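Side-chain contacts in probable transcriptional repressor protein (Mycobacterium tuberculosis, PDB 4FX0), which probably binds DNA as a dimeric winged helix-turn-helix repressor of the MarR family, regulating transcription in response to oxidation: residues 6-9 / 10-14; 14-17 / 18-22; 124-127 / 128-132; 22-25 / 26-29. All coordinates share one frame; numbering follows the deposited sequence.

Contact 1 (6-9 / 10-14); sequences CACY and TTRRA
Three donors meet at Ala7 O, and this carbonyl is the tightly packed heart of the helix's first turn. Thr11 N makes the usual helical bond, while Thr11 OG1 donates from above the carbonyl plane at 2.7 Å from Ala7 O. Thr10 OG1 adds a longer bond, 3.2 Å from Ala7 O; with chi1 at 71° the hydroxyl sits between its own backbone N and carbonyl carbon and folds back along the helix. Both threonine hydroxyls are thus satisfied within a buried turn. Thr10 CG2 packs beside the Tyr9 ring, 3.5 Å from Tyr9 CD2.

The opposite character appears at the partly exposed Tyr9, Arg12 and Arg13. Tyr9 and the extended chain of Arg13 run side by side, with Tyr9 OH 3.3 Å from Arg13 CD. Ring and guanidinium planes are only 6° apart, yet the two groups lie beside one another and do not stack. Arg12 bends at chi3 (53°), which turns its guanidinium back over the first turn: Cys8 SG lies above one face, and NH2 comes to the edge of the Tyr9 ring while bonding to Ser37 OG of the second subunit.

Ahead of the turn, Cys6 SG accepts from Tyr9 N at 3.2 Å. This is a cysteine N-cap, the side-chain capping motif of a helix start.

Contact 2 (14-17 / 18-22); sequences AARQ and LGQAY
Leu18, Gly19, Gln20 and Ala21 donate their backbone N-H groups in turn to Ala14, Ala15, Arg16 and Gln17 O, an unbroken run of alpha-helical bonds of 2.8 to 3.1 Å. On this regular frame the side chains make two separate contacts. Leu18 drapes back over the preceding turn: its CG, anti to the carbonyl carbon (chi1 -72°), stands 3.5 Å from Ala14 O, and one methyl, CD1, reaches 4.0 Å from Ala15 CA. Around the helix, Arg16 and Gln20 both extend outward and meet near their ends. The Gln20 amide comes over a face of the Arg16 guanidinium, with NE2 placed toward the rim and 3.7 Å from Arg16 NH2. The two planes are inclined by 43°, so the groups are neither flat on one another nor perpendicular. Two nitrogens face each other here, and the approach is simple packing, with Gln20 exposed and Arg16 also resting on Gly63 of the second subunit.

The apolar face of this helical segment turns inward. Leu18 touches Val119, and Tyr22 meets Trp112 and Val115, all on helix 99-119 of the same chain. Ala15 and Leu18 also rest on Thr11 of the second subunit, which places the middle of helix 7-26 between helix 99-119 of its own chain and helix 7-26 of the second subunit.

Contact 3 (124-127 / 128-132); sequences GDWP and RVRRD
Trp126 O accepts from Arg130 N, and Asp125 O accepts from Val129 N at 3.0 Å; these two bonds, followed by Arg131 N to Pro127 O, start the helix. Asp125 is the N-cap, and its OD2 also takes Arg128 N, though weakly: 3.3 Å with an N-H...acceptor angle of 137°. Despite their opposite charges, Asp125 and Arg128 form no ion pair. Arg128 bends at chi3 (66°), so that Asp125 CB lies over the centre of its guanidinium face, with the carboxylate plane turned 89° away.

Working outward, Arg131 folds back over the turn before it and lays a face of its guanidinium above Pro127 O. The main packing is a CH-pi contact: Arg130 CB stands over the six-membered ring of Trp126, 3.5 Å from its centroid, and Arg130 CG continues across the same face to within 3.3 Å of Trp126 CZ2. Val129, one residue before Arg130, adds a looser apolar contact to the indole, with CB 4.1 Å from Trp126 CE3.

Both polar ends serve the dimer: Trp126 NE1 donates to Glu5 O, and Arg130 makes a salt bridge with Asp4, both of the second subunit. The start of helix 126-142 follows the turn after helix 99-119, where Trp126 touches Thr120 and Val129 touches Val123, and receives the N-terminal arm of the second subunit.

Contact 4 (22-25 / 26-29); sequences YDRA and LRPS
Tyr22 O accepts from Leu26 N where helix 7-26 runs out and the chain tightens into the 3-10 turn of 27-29, a helix C-terminus in the winged helix-turn-helix fold of MarR proteins. That bond is 3.0 Å long. Leu26 CG, anti to its carbonyl carbon (chi1 -73°), closes over Tyr22 O at 3.2 Å, while the phenol leads away, its OH hydrogen-bonded to Gln116 OE1 on helix 99-119. Asp23 O offers Leu26 N a second, weak bond; its carboxylate turns to helix 33-45, where OD1 accepts from Asn33 ND2. Arg24 O takes an i to i+3 bond from Arg27 N, which comes from well above the carbonyl plane. The two arginine side chains run alongside each other. Arg27 bends at chi3 (55°), which puts its NH1 over a face of the Arg24 guanidinium, 3.5 Å from Arg24 NH1, with the planes 79° apart. Two like charges this close would be expected to repel, although both residues are exposed and solvent may screen them. Ala25 O meets Pro28 CD at 3.4 Å; proline has no N-H to offer the carbonyls of the preceding turn. Beyond it, Ser29 OG donates to a lone pair of Leu26 O, 2.8 Å away and in the carbonyl plane.

Followed from the N terminus, contacts 1, 2 and 4 succeed one another along helix 7-26 and the turn after it, the first two sharing Ala14 and the last two Tyr22. Each joins adjoining segments, so none closes a long loop, and none nests in or crosses another. Contact 1 opens the helix at the dimer interface, contacts 2 and 4 carry it along helix 99-119, and contact 4 also reaches helix 33-45. Contact 3 comes far later, at the start of helix 126-142, its centre about 17 Å from those of contacts 1 and 2. Like the others it touches the second subunit, where its Arg130 rests on Thr10, a residue of contact 1 in that chain.

Contact 1 (6-9 / 10-14)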
loop_
_atom_site.group_PDB
_atom_site.type_symbol
_atom_site.label_atom_id
_atom_site.label_comp_id
_atom_site.label_asym_id
_atom_site.label_seq_id
_atom_site.Cartn_x
_atom_site.Cartn_y
_atom_site.Cartn_z
ATOM N N CYS B 6 -11.501 5.565 8.637
ATOM C CA CYS B 6 -10.081 5.735 8.937
ATOM C C CYS B 6 -9.267 5.932 7.658
ATOM O O CYS B 6 -9.288 5.083 6.768
ATOM C CB CYS B 6 -9.554 4.541 9.733
ATOM S SG CYS B 6 -7.752 4.469 9.862
ATOM N N ALA B 7 -8.559 7.055 7.564
ATOM C CA ALA B 7 -7.738 7.339 6.387
ATOM C C ALA B 7 -6.787 6.188 6.078
ATOM O O ALA B 7 -6.744 5.687 4.954
ATOM C CB ALA B 7 -6.958 8.639 6.569
ATOM N N CYS B 8 -6.020 5.781 7.085
ATOM C CA CYS B 8 -5.073 4.685 6.937
ATOM C C CYS B 8 -5.772 3.423 6.448
ATOM O O CYS B 8 -5.318 2.779 5.504
ATOM C CB CYS B 8 -4.370 4.409 8.266
ATOM S SG CYS B 8 -3.197 3.036 8.210
ATOM N N TYR B 9 -6.878 3.076 7.096
ATOM C CA TYR B 9 -7.627 1.876 6.744
ATOM C C TYR B 9 -8.072 1.877 5.286
ATOM O O TYR B 9 -7.725 0.977 4.521
ATOM C CB TYR B 9 -8.843 1.711 7.657
ATOM C CG TYR B 9 -9.930 0.852 7.057
ATOM C CD1 TYR B 9 -9.816 -0.531 7.031
ATOM C CD2 TYR B 9 -11.071 1.426 6.511
ATOM C CE1 TYR B 9 -10.808 -1.319 6.478
ATOM C CE2 TYR B 9 -12.068 0.646 5.958
ATOM C CZ TYR B 9 -11.932 -0.725 5.944
ATOM O OH TYR B 9 -12.924 -1.504 5.393
ATOM N N THR B 10 -8.845 2.891 4.906
ATOM C CA THR B 10 -9.411 2.958 3.563
ATOM C C THR B 10 -8.328 2.980 2.492
ATOM O O THR B 10 -8.412 2.258 1.497
ATOM C CB THR B 10 -10.308 4.198 3.379
ATOM O OG1 THR B 10 -9.498 5.379 3.350
ATOM C CG2 THR B 10 -11.318 4.302 4.511
ATOM N N THR B 11 -7.314 3.816 2.696
ATOM C CA THR B 11 -6.227 3.933 1.733
ATOM C C THR B 11 -5.491 2.605 1.600
ATOM O O THR B 11 -5.162 2.173 0.494
ATOM C CB THR B 11 -5.225 5.031 2.133
ATOM O OG1 THR B 11 -5.933 6.232 2.462
ATOM C CG2 THR B 11 -4.259 5.307 0.989
ATOM N N ARG B 12 -5.237 1.962 2.736
ATOM C CA ARG B 12 -4.587 0.658 2.760
ATOM C C ARG B 12 -5.419 -0.367 1.994
ATOM O O ARG B 12 -4.920 -1.044 1.095
ATOM C CB ARG B 12 -4.380 0.203 4.207
ATOM C CG ARG B 12 -3.819 -1.201 4.365
ATOM C CD ARG B 12 -3.502 -1.489 5.825
ATOM N NE ARG B 12 -4.651 -1.235 6.689
ATOM C CZ ARG B 12 -4.581 -1.100 8.010
ATOM N NH1 ARG B 12 -3.411 -1.189 8.628
ATOM N NH2 ARG B 12 -5.681 -0.868 8.712
ATOM N N ARG B 13 -6.694 -0.464 2.359
ATOM C CA ARG B 13 -7.632 -1.367 1.701
ATOM C C ARG B 13 -7.687 -1.112 0.198
ATOM O O ARG B 13 -7.631 -2.046 -0.607
ATOM C CB ARG B 13 -9.020 -1.210 2.325
ATOM C CG ARG B 13 -10.133 -1.967 1.621
ATOM C CD ARG B 13 -11.400 -1.966 2.467
ATOM N NE ARG B 13 -12.560 -2.458 1.731
ATOM C CZ ARG B 13 -12.839 -3.745 1.545
ATOM N NH1 ARG B 13 -12.034 -4.679 2.033
ATOM N NH2 ARG B 13 -13.921 -4.096 0.864
ATOM N N ALA B 14 -7.790 0.160 -0.176
ATOM C CA ALA B 14 -7.808 0.552 -1.581
ATOM C C ALA B 14 -6.538 0.108 -2.299
ATOM O O ALA B 14 -6.594 -0.663 -3.258
ATOM C CB ALA B 14 -7.987 2.058 -1.706
#

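Contact 2 (14-17 / 18-22)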
loop_
_atom_site.group_PDB
_atom_site.type_symbol
_atom_site.label_atom_id
_atom_site.label_comp_id
_atom_site.label_asym_id
_atom_site.label_seq_id
_atom_site.Cartn_x
_atom_site.Cartn_y
_atom_site.Cartn_z
ATOM N N ALA B 14 -7.790 0.160 -0.176
ATOM C CA ALA B 14 -7.808 0.552 -1.581
ATOM C C ALA B 14 -6.538 0.108 -2.299
ATOM O O ALA B 14 -6.594 -0.663 -3.258
ATOM C CB ALA B 14 -7.987 2.058 -1.706
ATOM N N ALA B 15 -5.395 0.599 -1.829
ATOM C CA ALA B 15 -4.108 0.295 -2.450
ATOM C C ALA B 15 -3.952 -1.196 -2.721
ATOM O O ALA B 15 -3.467 -1.596 -3.778
ATOM C CB ALA B 15 -2.968 0.796 -1.579
ATOM N N ARG B 16 -4.366 -2.012 -1.758
ATOM C CA ARG B 16 -4.277 -3.458 -1.899
ATOM C C ARG B 16 -5.136 -3.954 -3.056
ATOM O O ARG B 16 -4.663 -4.695 -3.916
ATOM C CB ARG B 16 -4.675 -4.152 -0.596
ATOM C CG ARG B 16 -4.790 -5.656 -0.719
ATOM C CD ARG B 16 -4.916 -6.310 0.643
ATOM N NE ARG B 16 -5.438 -7.670 0.546
ATOM C CZ ARG B 16 -4.741 -8.708 0.096
ATOM N NH1 ARG B 16 -3.489 -8.546 -0.309
ATOM N NH2 ARG B 16 -5.300 -9.909 0.045
ATOM N N GLN B 17 -6.399 -3.540 -3.078
ATOM C CA GLN B 17 -7.294 -3.887 -4.176
ATOM C C GLN B 17 -6.694 -3.460 -5.512
ATOM O O GLN B 17 -6.818 -4.167 -6.513
ATOM C CB GLN B 17 -8.663 -3.234 -3.983
ATOM C CG GLN B 17 -9.444 -3.763 -2.794
ATOM C CD GLN B 17 -10.594 -2.856 -2.413
ATOM O OE1 GLN B 17 -10.496 -1.634 -2.524
ATOM N NE2 GLN B 17 -11.695 -3.449 -1.965
ATOM N N LEU B 18 -6.044 -2.301 -5.518
ATOM C CA LEU B 18 -5.368 -1.802 -6.713
ATOM C C LEU B 18 -4.219 -2.720 -7.110
ATOM O O LEU B 18 -4.050 -3.048 -8.287
ATOM C CB LEU B 18 -4.849 -0.382 -6.482
ATOM C CG LEU B 18 -5.910 0.718 -6.426
ATOM C CD1 LEU B 18 -5.347 1.989 -5.811
ATOM C CD2 LEU B 18 -6.470 0.988 -7.815
ATOM N N GLY B 19 -3.430 -3.130 -6.123
ATOM C CA GLY B 19 -2.338 -4.055 -6.360
ATOM C C GLY B 19 -2.827 -5.331 -7.017
ATOM O O GLY B 19 -2.192 -5.851 -7.933
ATOM N N GLN B 20 -3.966 -5.831 -6.548
ATOM C CA GLN B 20 -4.564 -7.041 -7.102
ATOM C C GLN B 20 -4.977 -6.867 -8.561
ATOM O O GLN B 20 -4.627 -7.683 -9.413
ATOM C CB GLN B 20 -5.770 -7.478 -6.267
ATOM C CG GLN B 20 -5.423 -8.394 -5.106
ATOM C CD GLN B 20 -6.576 -8.554 -4.135
ATOM O OE1 GLN B 20 -7.460 -7.702 -4.058
ATOM N NE2 GLN B 20 -6.571 -9.651 -3.387
ATOM N N ALA B 21 -5.726 -5.808 -8.844
ATOM C CA ALA B 21 -6.189 -5.553 -10.203
ATOM C C ALA B 21 -5.020 -5.292 -11.147
ATOM O O ALA B 21 -5.010 -5.763 -12.284
ATOM C CB ALA B 21 -7.165 -4.388 -10.225
ATOM N N TYR B 22 -4.033 -4.538 -10.670
ATOM C CA TYR B 22 -2.845 -4.244 -11.464
ATOM C C TYR B 22 -2.024 -5.503 -11.731
ATOM O O TYR B 22 -1.474 -5.675 -12.819
ATOM C CB TYR B 22 -1.999 -3.159 -10.792
ATOM C CG TYR B 22 -2.462 -1.756 -11.118
ATOM C CD1 TYR B 22 -3.754 -1.345 -10.819
ATOM C CD2 TYR B 22 -1.610 -0.845 -11.729
ATOM C CE1 TYR B 22 -4.186 -0.067 -11.119
ATOM C CE2 TYR B 22 -2.033 0.437 -12.032
ATOM C CZ TYR B 22 -3.323 0.820 -11.725
ATOM O OH TYR B 22 -3.751 2.093 -12.023
#

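Contact 3 (124-127 / 128-132)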
loop_
_atom_site.group_PDB
_atom_site.type_symbol
_atom_site.label_atom_id
_atom_site.label_comp_id
_atom_site.label_asym_id
_atom_site.label_seq_id
_atom_site.Cartn_x
_atom_site.Cartn_y
_atom_site.Cartn_z
ATOM N N GLY B 124 -14.005 11.871 -10.774
ATOM C CA GLY B 124 -14.262 12.995 -11.656
ATOM C C GLY B 124 -12.995 13.489 -12.320
ATOM O O GLY B 124 -12.900 13.547 -13.546
ATOM N N ASP B 125 -12.014 13.844 -11.497
ATOM C CA ASP B 125 -10.727 14.304 -11.993
ATOM C C ASP B 125 -9.605 13.543 -11.300
ATOM O O ASP B 125 -9.354 13.736 -10.110
ATOM C CB ASP B 125 -10.570 15.805 -11.756
ATOM C CG ASP B 125 -9.377 16.387 -12.485
ATOM O OD1 ASP B 125 -9.130 15.980 -13.640
ATOM O OD2 ASP B 125 -8.685 17.248 -11.903
ATOM N N TRP B 126 -8.936 12.672 -12.048
ATOM C CA TRP B 126 -7.852 11.870 -11.492
ATOM C C TRP B 126 -6.673 12.710 -10.992
ATOM O O TRP B 126 -6.203 12.506 -9.874
ATOM C CB TRP B 126 -7.375 10.814 -12.493
ATOM C CG TRP B 126 -6.089 10.169 -12.086
ATOM C CD1 TRP B 126 -4.964 10.030 -12.844
ATOM C CD2 TRP B 126 -5.785 9.596 -10.808
ATOM N NE1 TRP B 126 -3.983 9.395 -12.123
ATOM C CE2 TRP B 126 -4.461 9.120 -10.871
ATOM C CE3 TRP B 126 -6.506 9.435 -9.622
ATOM C CZ2 TRP B 126 -3.844 8.492 -9.789
ATOM C CZ3 TRP B 126 -5.890 8.814 -8.549
ATOM C CH2 TRP B 126 -4.573 8.351 -8.640
ATOM N N PRO B 127 -6.189 13.652 -11.816
ATOM C CA PRO B 127 -5.085 14.505 -11.361
ATOM C C PRO B 127 -5.398 15.121 -10.002
ATOM O O PRO B 127 -4.556 15.114 -9.103
ATOM C CB PRO B 127 -5.031 15.599 -12.429
ATOM C CG PRO B 127 -5.562 14.948 -13.652
ATOM C CD PRO B 127 -6.617 13.986 -13.186
ATOM N N ARG B 128 -6.612 15.644 -9.867
ATOM C CA ARG B 128 -7.071 16.243 -8.622
ATOM C C ARG B 128 -6.958 15.243 -7.477
ATOM O O ARG B 128 -6.288 15.502 -6.476
ATOM C CB ARG B 128 -8.524 16.706 -8.774
ATOM C CG ARG B 128 -9.101 17.435 -7.569
ATOM C CD ARG B 128 -10.569 17.777 -7.795
ATOM N NE ARG B 128 -11.403 16.580 -7.875
ATOM C CZ ARG B 128 -12.635 16.555 -8.374
ATOM N NH1 ARG B 128 -13.186 17.664 -8.851
ATOM N NH2 ARG B 128 -13.317 15.417 -8.403
ATOM N N VAL B 129 -7.608 14.095 -7.641
ATOM C CA VAL B 129 -7.643 13.064 -6.611
ATOM C C VAL B 129 -6.253 12.518 -6.302
ATOM O O VAL B 129 -5.907 12.300 -5.141
ATOM C CB VAL B 129 -8.555 11.895 -7.019
ATOM C CG1 VAL B 129 -8.484 10.780 -5.986
ATOM C CG2 VAL B 129 -9.986 12.381 -7.199
ATOM N N ARG B 130 -5.462 12.295 -7.345
ATOM C CA ARG B 130 -4.106 11.798 -7.175
ATOM C C ARG B 130 -3.335 12.730 -6.254
ATOM O O ARG B 130 -2.783 12.308 -5.237
ATOM C CB ARG B 130 -3.394 11.703 -8.525
ATOM C CG ARG B 130 -2.074 10.950 -8.474
ATOM C CD ARG B 130 -1.155 11.364 -9.610
ATOM N NE ARG B 130 -0.608 12.700 -9.397
ATOM C CZ ARG B 130 0.532 12.944 -8.760
ATOM N NH1 ARG B 130 1.252 11.942 -8.274
ATOM N NH2 ARG B 130 0.955 14.192 -8.609
ATOM N N ARG B 131 -3.306 14.007 -6.620
ATOM C CA ARG B 131 -2.583 15.010 -5.852
ATOM C C ARG B 131 -3.071 15.049 -4.405
ATOM O O ARG B 131 -2.272 15.170 -3.479
ATOM C CB ARG B 131 -2.735 16.383 -6.505
ATOM C CG ARG B 131 -1.934 17.487 -5.845
ATOM C CD ARG B 131 -2.133 18.802 -6.580
ATOM N NE ARG B 131 -2.060 18.629 -8.029
ATOM C CZ ARG B 131 -3.119 18.596 -8.834
ATOM N NH1 ARG B 131 -4.340 18.733 -8.335
ATOM N NH2 ARG B 131 -2.956 18.432 -10.140
ATOM N N ASP B 132 -4.383 14.944 -4.217
ATOM C CA ASP B 132 -4.960 14.886 -2.877
ATOM C C ASP B 132 -4.382 13.717 -2.084
ATOM O O ASP B 132 -3.848 13.903 -0.990
ATOM C CB ASP B 132 -6.485 14.768 -2.947
ATOM C CG ASP B 132 -7.170 16.112 -3.130
ATOM O OD1 ASP B 132 -6.733 17.095 -2.494
ATOM O OD2 ASP B 132 -8.147 16.184 -3.906
#

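Contact 4 (22-25 / 26-29)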
loop_
_atom_site.group_PDB
_atom_site.type_symbol
_atom_site.label_atom_id
_atom_site.label_comp_id
_atom_site.label_asym_id
_atom_site.label_seq_id
_atom_site.Cartn_x
_atom_site.Cartn_y
_atom_site.Cartn_z
ATOM N N TYR B 22 -4.033 -4.538 -10.670
ATOM C CA TYR B 22 -2.845 -4.244 -11.464
ATOM C C TYR B 22 -2.024 -5.503 -11.731
ATOM O O TYR B 22 -1.474 -5.675 -12.819
ATOM C CB TYR B 22 -1.999 -3.159 -10.792
ATOM C CG TYR B 22 -2.462 -1.756 -11.118
ATOM C CD1 TYR B 22 -3.754 -1.345 -10.819
ATOM C CD2 TYR B 22 -1.610 -0.845 -11.729
ATOM C CE1 TYR B 22 -4.186 -0.067 -11.119
ATOM C CE2 TYR B 22 -2.033 0.437 -12.032
ATOM C CZ TYR B 22 -3.323 0.820 -11.725
ATOM O OH TYR B 22 -3.751 2.093 -12.023
ATOM N N ASP B 23 -1.947 -6.382 -10.736
ATOM C CA ASP B 23 -1.305 -7.680 -10.911
ATOM C C ASP B 23 -2.028 -8.490 -11.979
ATOM O O ASP B 23 -1.406 -9.022 -12.899
ATOM C CB ASP B 23 -1.292 -8.459 -9.595
ATOM C CG ASP B 23 -0.129 -8.080 -8.704
ATOM O OD1 ASP B 23 0.575 -7.100 -9.029
ATOM O OD2 ASP B 23 0.078 -8.758 -7.676
ATOM N N ARG B 24 -3.348 -8.578 -11.848
ATOM C CA ARG B 24 -4.165 -9.315 -12.803
ATOM C C ARG B 24 -3.962 -8.800 -14.224
ATOM O O ARG B 24 -3.770 -9.583 -15.154
ATOM C CB ARG B 24 -5.644 -9.226 -12.424
ATOM C CG ARG B 24 -6.564 -9.913 -13.416
ATOM C CD ARG B 24 -8.025 -9.612 -13.133
ATOM N NE ARG B 24 -8.896 -10.221 -14.134
ATOM C CZ ARG B 24 -9.375 -11.457 -14.050
ATOM N NH1 ARG B 24 -9.068 -12.220 -13.010
ATOM N NH2 ARG B 24 -10.160 -11.932 -15.008
ATOM N N ALA B 25 -4.005 -7.481 -14.386
ATOM C CA ALA B 25 -3.853 -6.866 -15.701
ATOM C C ALA B 25 -2.464 -7.102 -16.287
ATOM O O ALA B 25 -2.311 -7.242 -17.501
ATOM C CB ALA B 25 -4.153 -5.374 -15.626
ATOM N N LEU B 26 -1.456 -7.150 -15.422
ATOM C CA LEU B 26 -0.069 -7.307 -15.856
ATOM C C LEU B 26 0.342 -8.765 -16.050
ATOM O O LEU B 26 1.467 -9.046 -16.460
ATOM C CB LEU B 26 0.882 -6.631 -14.865
ATOM C CG LEU B 26 0.911 -5.102 -14.880
ATOM C CD1 LEU B 26 1.636 -4.564 -13.658
ATOM C CD2 LEU B 26 1.556 -4.597 -16.161
ATOM N N ARG B 27 -0.570 -9.684 -15.752
ATOM C CA ARG B 27 -0.297 -11.114 -15.894
ATOM C C ARG B 27 0.481 -11.457 -17.169
ATOM O O ARG B 27 1.529 -12.096 -17.097
ATOM C CB ARG B 27 -1.597 -11.927 -15.817
ATOM C CG ARG B 27 -1.769 -12.714 -14.526
ATOM C CD ARG B 27 -3.241 -12.945 -14.208
ATOM N NE ARG B 27 -3.958 -13.590 -15.305
ATOM C CZ ARG B 27 -5.274 -13.780 -15.324
ATOM N NH1 ARG B 27 -6.021 -13.373 -14.307
ATOM N NH2 ARG B 27 -5.844 -14.374 -16.363
ATOM N N PRO B 28 -0.028 -11.030 -18.339
ATOM C CA PRO B 28 0.611 -11.364 -19.618
ATOM C C PRO B 28 2.083 -10.961 -19.703
ATOM O O PRO B 28 2.877 -11.695 -20.290
ATOM C CB PRO B 28 -0.207 -10.562 -20.634
ATOM C CG PRO B 28 -1.539 -10.421 -20.004
ATOM C CD PRO B 28 -1.271 -10.263 -18.535
ATOM N N SER B 29 2.439 -9.814 -19.135
ATOM C CA SER B 29 3.814 -9.329 -19.213
ATOM C C SER B 29 4.719 -10.042 -18.214
ATOM O O SER B 29 5.931 -9.839 -18.209
ATOM C CB SER B 29 3.869 -7.820 -18.979
ATOM O OG SER B 29 3.531 -7.503 -17.640
#